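Side-chain contacts in uncharacterized protein YfeY (Escherichia coli, PDB 2QZB), which is of unknown function but, made as a precursor whose signal sequence matches a lipoprotein pattern, is probably exported and lipid-attached at a bacterial membrane: residues G22-S27 with D37-D42; G41-R46 with N67-I72; T99-S102 with K107-G110. All coordinates share one frame; numbering follows the deposited sequence.

Contact 1: residues G22-S27 with D37-D42; sequences GELTAS and DALDGD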
ATOM      1  N   GLY A  22       3.609 -11.609  -2.113  1.00 31.49           N
ATOM      2  CA  GLY A  22       4.295 -12.905  -1.943  1.00 32.77           C
ATOM      3  C   GLY A  22       3.261 -13.995  -1.719  1.00 34.20           C
ATOM      4  O   GLY A  22       2.412 -14.227  -2.567  1.00 34.83           O
ATOM      5  N   GLU A  23       3.299 -14.643  -0.563  1.00 34.23           N
ATOM      6  CA  GLU A  23       2.337 -15.700  -0.265  1.00 35.11           C
ATOM      7  C   GLU A  23       1.216 -15.208   0.667  1.00 34.46           C
ATOM      8  O   GLU A  23       0.360 -15.971   1.090  1.00 34.64           O
ATOM      9  CB  GLU A  23       3.057 -16.938   0.299  1.00 36.01           C
ATOM     10  CG  GLU A  23       4.404 -17.300  -0.412  1.00 40.86           C
ATOM     11  CD  GLU A  23       4.269 -17.706  -1.910  1.00 49.50           C
ATOM     12  OE1 GLU A  23       4.587 -18.872  -2.242  1.00 51.18           O
ATOM     13  OE2 GLU A  23       3.877 -16.866  -2.771  1.00 53.11           O
ATOM     14  N   LEU A  24       1.214 -13.917   0.968  1.00 33.63           N
ATOM     15  CA  LEU A  24       0.111 -13.290   1.696  1.00 32.23           C
ATOM     16  C   LEU A  24      -1.029 -13.021   0.703  1.00 32.97           C
ATOM     17  O   LEU A  24      -0.848 -12.308  -0.270  1.00 32.50           O
ATOM     18  CB  LEU A  24       0.569 -11.994   2.340  1.00 30.70           C
ATOM     19  CG  LEU A  24       1.701 -12.046   3.364  1.00 31.02           C
ATOM     20  CD1 LEU A  24       2.207 -10.652   3.645  1.00 28.30           C
ATOM     21  CD2 LEU A  24       1.224 -12.694   4.680  1.00 28.79           C
ATOM     22  N   THR A  25      -2.180 -13.645   0.941  1.00 33.69           N
ATOM     23  CA  THR A  25      -3.306 -13.629   0.000  1.00 34.40           C
ATOM     24  C   THR A  25      -4.613 -13.439   0.760  1.00 34.35           C
ATOM     25  O   THR A  25      -4.630 -13.312   2.006  1.00 32.33           O
ATOM     26  CB  THR A  25      -3.388 -14.919  -0.923  1.00 35.36           C
ATOM     27  OG1 THR A  25      -3.907 -16.035  -0.186  1.00 37.87           O
ATOM     28  CG2 THR A  25      -2.043 -15.296  -1.546  1.00 34.47           C
ATOM     29  N   ALA A  26      -5.710 -13.382   0.007  1.00 34.68           N
ATOM     30  CA  ALA A  26      -7.041 -13.270   0.596  1.00 35.38           C
ATOM     31  C   ALA A  26      -7.361 -14.501   1.461  1.00 35.94           C
ATOM     32  O   ALA A  26      -8.180 -14.419   2.370  1.00 36.51           O
ATOM     33  CB  ALA A  26      -8.099 -13.093  -0.486  1.00 35.58           C
ATOM     34  N   SER A  27      -6.728 -15.636   1.198  1.00 36.63           N
ATOM     35  CA  SER A  27      -7.013 -16.820   2.039  1.00 38.02           C
ATOM     36  C   SER A  27      -6.100 -16.947   3.272  1.00 38.00           C
ATOM     37  O   SER A  27      -6.315 -17.821   4.120  1.00 38.51           O
ATOM     38  CB  SER A  27      -7.041 -18.114   1.220  1.00 38.78           C
ATOM     39  OG  SER A  27      -6.016 -18.146   0.234  1.00 41.60           O
ATOM     40  N   ASP A  37       4.868 -17.498   8.502  1.00 33.01           N
ATOM     41  CA  ASP A  37       5.126 -18.551   7.531  1.00 35.32           C
ATOM     42  C   ASP A  37       5.079 -18.047   6.110  1.00 35.81           C
ATOM     43  O   ASP A  37       5.779 -18.560   5.265  1.00 36.40           O
ATOM     44  CB  ASP A  37       4.105 -19.684   7.683  1.00 36.24           C
ATOM     45  CG  ASP A  37       4.383 -20.557   8.903  1.00 40.77           C
ATOM     46  OD1 ASP A  37       3.623 -21.534   9.092  1.00 45.02           O
ATOM     47  OD2 ASP A  37       5.358 -20.260   9.664  1.00 43.70           O
ATOM     48  N   ALA A  38       4.224 -17.061   5.850  1.00 35.90           N
ATOM     49  CA  ALA A  38       4.064 -16.501   4.505  1.00 36.36           C
ATOM     50  C   ALA A  38       5.168 -15.542   4.129  1.00 36.52           C
ATOM     51  O   ALA A  38       5.495 -15.417   2.958  1.00 36.99           O
ATOM     52  CB  ALA A  38       2.717 -15.804   4.371  1.00 35.74           C
ATOM     53  N   LEU A  39       5.725 -14.865   5.126  1.00 36.51           N
ATOM     54  CA  LEU A  39       6.706 -13.811   4.916  1.00 36.60           C
ATOM     55  C   LEU A  39       8.023 -14.372   4.418  1.00 37.50           C
ATOM     56  O   LEU A  39       8.452 -15.397   4.890  1.00 37.80           O
ATOM     57  CB  LEU A  39       6.940 -13.021   6.212  1.00 35.09           C
ATOM     58  CG  LEU A  39       5.877 -11.967   6.566  1.00 34.35           C
ATOM     59  CD1 LEU A  39       6.042 -11.455   8.034  1.00 33.42           C
ATOM     60  CD2 LEU A  39       5.826 -10.804   5.571  1.00 30.23           C
ATOM     61  N   ASP A  40       8.664 -13.680   3.481  1.00 38.14           N
ATOM     62  CA  ASP A  40       9.968 -14.103   2.966  1.00 39.32           C
ATOM     63  C   ASP A  40      10.970 -12.935   3.046  1.00 38.92           C
ATOM     64  O   ASP A  40      11.175 -12.174   2.094  1.00 40.65           O
ATOM     65  CB  ASP A  40       9.832 -14.615   1.537  1.00 39.48           C
ATOM     66  CG  ASP A  40      11.055 -15.388   1.063  1.00 42.85           C
ATOM     67  OD1 ASP A  40      11.537 -16.317   1.779  1.00 43.80           O
ATOM     68  OD2 ASP A  40      11.503 -15.082  -0.067  1.00 44.49           O
ATOM     69  N   GLY A  41      11.572 -12.778   4.206  1.00 37.71           N
ATOM     70  CA  GLY A  41      12.518 -11.699   4.422  1.00 35.45           C
ATOM     71  C   GLY A  41      12.932 -11.738   5.867  1.00 34.29           C
ATOM     72  O   GLY A  41      12.435 -12.548   6.646  1.00 34.15           O
ATOM     73  N   ASP A  42      13.832 -10.832   6.229  1.00 33.05           N
ATOM     74  CA  ASP A  42      14.341 -10.759   7.564  1.00 30.96           C
ATOM     75  C   ASP A  42      13.480  -9.730   8.304  1.00 28.58           C
ATOM     76  O   ASP A  42      13.951  -8.652   8.642  1.00 29.17           O
ATOM     77  CB  ASP A  42      15.805 -10.310   7.524  1.00 31.76           C
ATOM     78  CG  ASP A  42      16.665 -11.163   6.582  1.00 32.75           C
ATOM     79  OD1 ASP A  42      16.745 -12.383   6.810  1.00 35.39           O
ATOM     80  OD2 ASP A  42      17.273 -10.597   5.638  1.00 34.02           O
TER
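The C-terminal end of helix 32-38 meets the loop that leads into that same helix, at Leu24 and Ala38, a worked example of a helix end packing on its own leading loop through apolar atoms, with no hydrogen bond across the contact. Backbones come closest at Glu23 and Ala38, whose CA atoms are 5.1 Å apart. Ala38 sits in the last turn with its methyl group aimed at the loop, and Leu24 takes it up: CD2 of Leu24 lies 3.5 Å from CB of Ala38, tighter than usual for two carbons, while CG of Leu24 stands behind at 4.0 Å from the same CB. The other branch serves a second partner, CD1 of Leu24 reaching CD2 of Leu39 at 4.1 Å, so the fork of one leucine spans two consecutive residues. Leu39, the first residue to leave helical geometry, starts out pointing away from the loop. With CG anti to the carbonyl carbon (chi1 -79°), its chain folds back beside the backbone N, which brings CD2 close to Leu24, the two side chains crossing at a slant. On the solvent side Glu23 lays its aliphatic part beside the helix end, CB of Glu23 being 3.9 Å from the carbonyl O of Ala38, before its bent chain carries the carboxylate off. Leu24 also rests on Met70 and Ile72 of strand 67-73, and Leu39 on Met70, which places the helix end and its loop against the large antiparallel sheet.

Contact 2: residues G41-R46 with N67-I72; sequences GDYRLR and NVAMVI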
ATOM      1  N   GLY A  41      11.572 -12.778   4.206  1.00 37.71           N
ATOM      2  CA  GLY A  41      12.518 -11.699   4.422  1.00 35.45           C
ATOM      3  C   GLY A  41      12.932 -11.738   5.867  1.00 34.29           C
ATOM      4  O   GLY A  41      12.435 -12.548   6.646  1.00 34.15           O
ATOM      5  N   ASP A  42      13.832 -10.832   6.229  1.00 33.05           N
ATOM      6  CA  ASP A  42      14.341 -10.759   7.564  1.00 30.96           C
ATOM      7  C   ASP A  42      13.480  -9.730   8.304  1.00 28.58           C
ATOM      8  O   ASP A  42      13.951  -8.652   8.642  1.00 29.17           O
ATOM      9  CB  ASP A  42      15.805 -10.310   7.524  1.00 31.76           C
ATOM     10  CG  ASP A  42      16.665 -11.163   6.582  1.00 32.75           C
ATOM     11  OD1 ASP A  42      16.745 -12.383   6.810  1.00 35.39           O
ATOM     12  OD2 ASP A  42      17.273 -10.597   5.638  1.00 34.02           O
ATOM     13  N   TYR A  43      12.220 -10.067   8.546  1.00 25.95           N
ATOM     14  CA  TYR A  43      11.283  -9.138   9.165  1.00 23.61           C
ATOM     15  C   TYR A  43      11.040  -9.529  10.606  1.00 21.99           C
ATOM     16  O   TYR A  43      11.264 -10.670  10.978  1.00 19.84           O
ATOM     17  CB  TYR A  43       9.939  -9.202   8.448  1.00 23.43           C
ATOM     18  CG  TYR A  43       9.950  -8.723   7.007  1.00 24.52           C
ATOM     19  CD1 TYR A  43      10.320  -7.426   6.689  1.00 24.44           C
ATOM     20  CD2 TYR A  43       9.594  -9.584   5.978  1.00 24.07           C
ATOM     21  CE1 TYR A  43      10.309  -6.990   5.383  1.00 25.76           C
ATOM     22  CE2 TYR A  43       9.590  -9.167   4.685  1.00 26.70           C
ATOM     23  CZ  TYR A  43       9.940  -7.861   4.398  1.00 26.32           C
ATOM     24  OH  TYR A  43       9.922  -7.436   3.101  1.00 27.06           O
ATOM     25  N   ARG A  44      10.547  -8.563  11.373  1.00 20.90           N
ATOM     26  CA  ARG A  44       9.902  -8.777  12.646  1.00 21.57           C
ATOM     27  C   ARG A  44       8.408  -8.488  12.445  1.00 21.82           C
ATOM     28  O   ARG A  44       8.000  -7.939  11.417  1.00 21.83           O
ATOM     29  CB  ARG A  44      10.491  -7.805  13.691  1.00 21.58           C
ATOM     30  CG  ARG A  44      11.847  -8.260  14.331  1.00 22.16           C
ATOM     31  CD  ARG A  44      12.998  -8.424  13.309  1.00 22.52           C
ATOM     32  NE  ARG A  44      14.274  -8.645  13.993  1.00 23.33           N
ATOM     33  CZ  ARG A  44      15.179  -7.700  14.262  1.00 25.35           C
ATOM     34  NH1 ARG A  44      14.988  -6.414  13.925  1.00 24.28           N
ATOM     35  NH2 ARG A  44      16.292  -8.036  14.896  1.00 25.10           N
ATOM     36  N   LEU A  45       7.596  -8.845  13.427  1.00 22.58           N
ATOM     37  CA  LEU A  45       6.136  -8.730  13.343  1.00 22.55           C
ATOM     38  C   LEU A  45       5.584  -8.172  14.670  1.00 22.92           C
ATOM     39  O   LEU A  45       6.035  -8.575  15.758  1.00 22.34           O
ATOM     40  CB  LEU A  45       5.556 -10.126  13.046  1.00 23.05           C
ATOM     41  CG  LEU A  45       4.071 -10.253  12.693  1.00 24.67           C
ATOM     42  CD1 LEU A  45       3.696  -9.509  11.378  1.00 21.47           C
ATOM     43  CD2 LEU A  45       3.727 -11.712  12.575  1.00 24.83           C
ATOM     44  N   ARG A  46       4.634  -7.247  14.579  1.00 21.11           N
ATOM     45  CA  ARG A  46       4.070  -6.557  15.715  1.00 22.22           C
ATOM     46  C   ARG A  46       2.553  -6.589  15.481  1.00 22.76           C
ATOM     47  O   ARG A  46       2.136  -6.756  14.359  1.00 21.99           O
ATOM     48  CB  ARG A  46       4.518  -5.109  15.581  1.00 22.89           C
ATOM     49  CG  ARG A  46       4.661  -4.405  16.771  1.00 25.04           C
ATOM     50  CD  ARG A  46       5.722  -3.399  16.559  1.00 26.58           C
ATOM     51  NE  ARG A  46       5.310  -2.199  15.833  1.00 26.11           N
ATOM     52  CZ  ARG A  46       5.838  -1.015  16.095  1.00 27.21           C
ATOM     53  NH1 ARG A  46       6.762  -0.907  17.056  1.00 25.75           N
ATOM     54  NH2 ARG A  46       5.441   0.057  15.425  1.00 25.17           N
ATOM     55  N   ASN A  67      11.440   0.382  11.161  1.00 29.27           N
ATOM     56  CA  ASN A  67      10.430   0.983  10.285  1.00 27.62           C
ATOM     57  C   ASN A  67       9.381  -0.051   9.849  1.00 25.36           C
ATOM     58  O   ASN A  67       9.677  -1.250   9.685  1.00 23.59           O
ATOM     59  CB  ASN A  67      11.102   1.521   9.018  1.00 29.00           C
ATOM     60  CG  ASN A  67      11.921   2.800   9.244  1.00 32.08           C
ATOM     61  OD1 ASN A  67      11.497   3.769   9.898  1.00 35.57           O
ATOM     62  ND2 ASN A  67      13.095   2.805   8.672  1.00 35.78           N
ATOM     63  N   VAL A  68       8.164   0.420   9.608  1.00 23.56           N
ATOM     64  CA  VAL A  68       7.112  -0.461   9.170  1.00 21.50           C
ATOM     65  C   VAL A  68       7.360  -0.769   7.710  1.00 21.28           C
ATOM     66  O   VAL A  68       7.489   0.135   6.899  1.00 20.57           O
ATOM     67  CB  VAL A  68       5.715   0.187   9.413  1.00 23.14           C
ATOM     68  CG1 VAL A  68       4.618  -0.680   8.902  1.00 19.94           C
ATOM     69  CG2 VAL A  68       5.526   0.431  10.877  1.00 21.48           C
ATOM     70  N   ALA A  69       7.481  -2.052   7.388  1.00 21.53           N
ATOM     71  CA  ALA A  69       7.605  -2.506   5.981  1.00 21.33           C
ATOM     72  C   ALA A  69       6.243  -2.781   5.316  1.00 21.18           C
ATOM     73  O   ALA A  69       6.097  -2.619   4.094  1.00 20.30           O
ATOM     74  CB  ALA A  69       8.457  -3.770   5.900  1.00 21.32           C
ATOM     75  N   MET A  70       5.263  -3.241   6.111  1.00 21.44           N
ATOM     76  CA  MET A  70       3.885  -3.547   5.629  1.00 20.91           C
ATOM     77  C   MET A  70       2.958  -3.453   6.809  1.00 21.74           C
ATOM     78  O   MET A  70       3.331  -3.830   7.936  1.00 21.07           O
ATOM     79  CB  MET A  70       3.657  -5.010   5.151  1.00 20.85           C
ATOM     80  CG  MET A  70       4.566  -5.623   4.112  1.00 23.60           C
ATOM     81  SD  MET A  70       4.085  -7.330   3.632  1.00 19.28           S
ATOM     82  CE  MET A  70       5.700  -7.802   3.078  1.00 25.28           C
ATOM     83  N   VAL A  71       1.729  -3.048   6.511  1.00 22.13           N
ATOM     84  CA  VAL A  71       0.596  -3.123   7.441  1.00 22.05           C
ATOM     85  C   VAL A  71      -0.399  -4.098   6.853  1.00 22.48           C
ATOM     86  O   VAL A  71      -0.840  -3.910   5.718  1.00 22.28           O
ATOM     87  CB  VAL A  71      -0.123  -1.770   7.598  1.00 21.73           C
ATOM     88  CG1 VAL A  71      -1.259  -1.882   8.684  1.00 23.30           C
ATOM     89  CG2 VAL A  71       0.859  -0.623   7.963  1.00 22.96           C
ATOM     90  N   ILE A  72      -0.759  -5.132   7.615  1.00 21.30           N
ATOM     91  CA  ILE A  72      -1.675  -6.120   7.169  1.00 22.18           C
ATOM     92  C   ILE A  72      -2.990  -5.973   7.948  1.00 24.40           C
ATOM     93  O   ILE A  72      -3.002  -5.920   9.202  1.00 23.80           O
ATOM     94  CB  ILE A  72      -1.087  -7.521   7.396  1.00 21.52           C
ATOM     95  CG1 ILE A  72       0.263  -7.654   6.685  1.00 21.98           C
ATOM     96  CG2 ILE A  72      -2.074  -8.568   6.937  1.00 23.16           C
ATOM     97  CD1 ILE A  72       1.026  -8.966   7.032  1.00 22.54           C
TER
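Tyr43 and Ala69 mark the closest backbone approach, with CA atoms 8.2 Å apart, and no hydrogen bond joins the segments; strand 55-64 lies between strands 44-52 and 67-73 in the sheet. Tyr43 closes an inverse gamma turn centred on Asp42, with a weak bond of 3.1 Å from Tyr43 N to Gly41 O, and leads into the edge strand. In the other segment Ala69 and Met70 together face Val62, a classic beta bulge, and both direct their CB toward the 41-46 segment. The ring of Tyr43, with CG anti to the carbonyl carbon (chi1 -66°), extends across to them. Its CE1 lies 3.8 Å from CB of Ala69, and CD1 of Tyr43 is 4.2 Å from that methyl, which approaches the ring obliquely. Met70 adds its terminal methyl, also oblique to the ring: CE of Met70 is 4.2 Å from OH and 4.4 Å from CE2 of Tyr43. Val62 of the intervening strand and Ile89 also touch the Tyr43 side chain. Chemically the contact is apolar at the flank of the phenol and polar at its end: the hydroxyl is hydrogen-bonded to Asp86, which satisfies the one polar atom that the ring carries into this largely buried patch.

Contact 3: residues T99-S102 with K107-G110; sequences TPFS and KAFG
Phe101, in the weakly bonded short helix 101-104, reaches across to Lys107 and Ala108 with the far end of its ring. Its CB already points toward the 107-110 segment, and CG stands anti to the backbone N (chi1 -177°), which swings the ring away from that N and over to the segment. From CB through the CE atoms nothing comes within 4.5 Å of the segment; CZ alone makes the approach. CZ of Phe101 is 4.1 Å from CA of Ala108 and equally near to its N. The carbonyl C of Lys107 is 4.2 Å from the same CZ. That carbonyl C and CA of Ala108 lie near the ring plane, at its edge, so the ring abuts the backbone end-on. CB of Ala108, at 4.3 Å from CZ of Phe101, adds a loose apolar touch. Beyond the two segments the ring meets Phe137 edge-to-face and packs on Tyr105 and Leu154, while Ala108 N is hydrogen-bonded to Asp151. This is local hydrophobic-core packing: an aromatic residue from a short helix, touching Leu154 of helix 151-154 and Phe137 of strand 133-138, packs its ring edge on the loop that leads into strand 112-114.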
ATOM      1  N   THR A  99       8.782   5.533  -7.370  1.00 23.30           N
ATOM      2  CA  THR A  99       8.430   5.752  -8.779  1.00 21.77           C
ATOM      3  C   THR A  99       7.850   7.173  -8.901  1.00 22.19           C
ATOM      4  O   THR A  99       7.014   7.546  -8.097  1.00 21.38           O
ATOM      5  CB  THR A  99       7.429   4.697  -9.275  1.00 21.41           C
ATOM      6  OG1 THR A  99       8.082   3.429  -9.247  1.00 20.20           O
ATOM      7  CG2 THR A  99       6.939   4.973 -10.758  1.00 19.85           C
ATOM      8  N   PRO A 100       8.313   7.974  -9.884  1.00 22.15           N
ATOM      9  CA  PRO A 100       7.737   9.302 -10.107  1.00 21.88           C
ATOM     10  C   PRO A 100       6.271   9.224 -10.595  1.00 22.89           C
ATOM     11  O   PRO A 100       5.913   8.365 -11.389  1.00 21.42           O
ATOM     12  CB  PRO A 100       8.652   9.920 -11.177  1.00 22.62           C
ATOM     13  CG  PRO A 100       9.997   9.109 -11.041  1.00 23.99           C
ATOM     14  CD  PRO A 100       9.455   7.710 -10.784  1.00 23.21           C
ATOM     15  N   PHE A 101       5.426  10.102 -10.084  1.00 22.31           N
ATOM     16  CA  PHE A 101       4.051  10.203 -10.607  1.00 23.17           C
ATOM     17  C   PHE A 101       3.983  10.273 -12.151  1.00 23.48           C
ATOM     18  O   PHE A 101       3.199   9.548 -12.783  1.00 23.73           O
ATOM     19  CB  PHE A 101       3.410  11.462  -9.994  1.00 22.19           C
ATOM     20  CG  PHE A 101       1.973  11.670 -10.380  1.00 22.21           C
ATOM     21  CD1 PHE A 101       0.948  11.028  -9.681  1.00 23.32           C
ATOM     22  CD2 PHE A 101       1.635  12.573 -11.396  1.00 22.61           C
ATOM     23  CE1 PHE A 101      -0.397  11.224 -10.018  1.00 22.14           C
ATOM     24  CE2 PHE A 101       0.302  12.793 -11.739  1.00 22.34           C
ATOM     25  CZ  PHE A 101      -0.723  12.113 -11.065  1.00 23.09           C
ATOM     26  N   SER A 102       4.821  11.144 -12.730  1.00 23.52           N
ATOM     27  CA  SER A 102       4.891  11.441 -14.177  1.00 24.15           C
ATOM     28  C   SER A 102       5.340  10.266 -15.040  1.00 24.82           C
ATOM     29  O   SER A 102       5.124  10.271 -16.277  1.00 23.07           O
ATOM     30  CB  SER A 102       5.837  12.622 -14.399  1.00 24.74           C
ATOM     31  OG  SER A 102       7.129  12.331 -13.872  1.00 27.16           O
ATOM     32  N   LYS A 107      -2.020  12.901 -15.878  1.00 30.16           N
ATOM     33  CA  LYS A 107      -2.931  13.746 -15.114  1.00 31.16           C
ATOM     34  C   LYS A 107      -3.610  12.927 -14.022  1.00 30.36           C
ATOM     35  O   LYS A 107      -3.688  11.705 -14.097  1.00 30.66           O
ATOM     36  CB  LYS A 107      -3.960  14.430 -16.033  1.00 30.77           C
ATOM     37  CG  LYS A 107      -5.070  13.551 -16.549  1.00 32.20           C
ATOM     38  CD  LYS A 107      -5.829  14.202 -17.738  1.00 33.09           C
ATOM     39  CE  LYS A 107      -6.801  15.320 -17.289  1.00 37.67           C
ATOM     40  NZ  LYS A 107      -8.111  15.377 -18.062  1.00 34.85           N
ATOM     41  N   ALA A 108      -4.064  13.603 -12.985  1.00 30.94           N
ATOM     42  CA  ALA A 108      -4.691  12.932 -11.832  1.00 31.64           C
ATOM     43  C   ALA A 108      -6.150  12.533 -12.070  1.00 32.59           C
ATOM     44  O   ALA A 108      -6.599  11.484 -11.582  1.00 32.71           O
ATOM     45  CB  ALA A 108      -4.584  13.830 -10.595  1.00 31.60           C
ATOM     46  N   PHE A 109      -6.861  13.363 -12.835  1.00 34.21           N
ATOM     47  CA  PHE A 109      -8.317  13.259 -13.050  1.00 36.11           C
ATOM     48  C   PHE A 109      -8.764  11.822 -13.201  1.00 36.60           C
ATOM     49  O   PHE A 109      -8.237  11.066 -14.038  1.00 36.57           O
ATOM     50  CB  PHE A 109      -8.752  14.112 -14.267  1.00 37.26           C
ATOM     51  CG  PHE A 109     -10.245  14.086 -14.542  1.00 40.73           C
ATOM     52  CD1 PHE A 109     -11.076  15.089 -14.040  1.00 42.91           C
ATOM     53  CD2 PHE A 109     -10.820  13.051 -15.293  1.00 42.89           C
ATOM     54  CE1 PHE A 109     -12.452  15.055 -14.269  1.00 44.09           C
ATOM     55  CE2 PHE A 109     -12.194  13.015 -15.528  1.00 44.40           C
ATOM     56  CZ  PHE A 109     -13.009  14.018 -15.015  1.00 43.09           C
ATOM     57  N   GLY A 110      -9.704  11.428 -12.349  1.00 37.70           N
ATOM     58  CA  GLY A 110     -10.382  10.137 -12.458  1.00 38.33           C
ATOM     59  C   GLY A 110      -9.577   8.931 -12.009  1.00 39.49           C
ATOM     60  O   GLY A 110     -10.152   7.938 -11.567  1.00 39.53           O
TER

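How the contacts relate
Contacts 1 and 2 form one continuous apolar patch, whereas contact 3 stands apart on the opposite side of the chain's centre, its own centre 28 to 29 Å from theirs. The first two share Gly41 and Asp42 and meet through Met70 and Ile72: CD1 of Leu24 is 3.8 Å from SD of Met70, so the loop and helix end of contact 1 sit on the strand that contact 2 uses. Contact 1 is partly buried and purely aliphatic at its centre; contacts 2 and 3 are buried and each turns on an aromatic ring. Tyr43 offers its ring to two side chains of strand 67-73, which meet it obliquely, whereas Phe101 touches loop backbone with its edge.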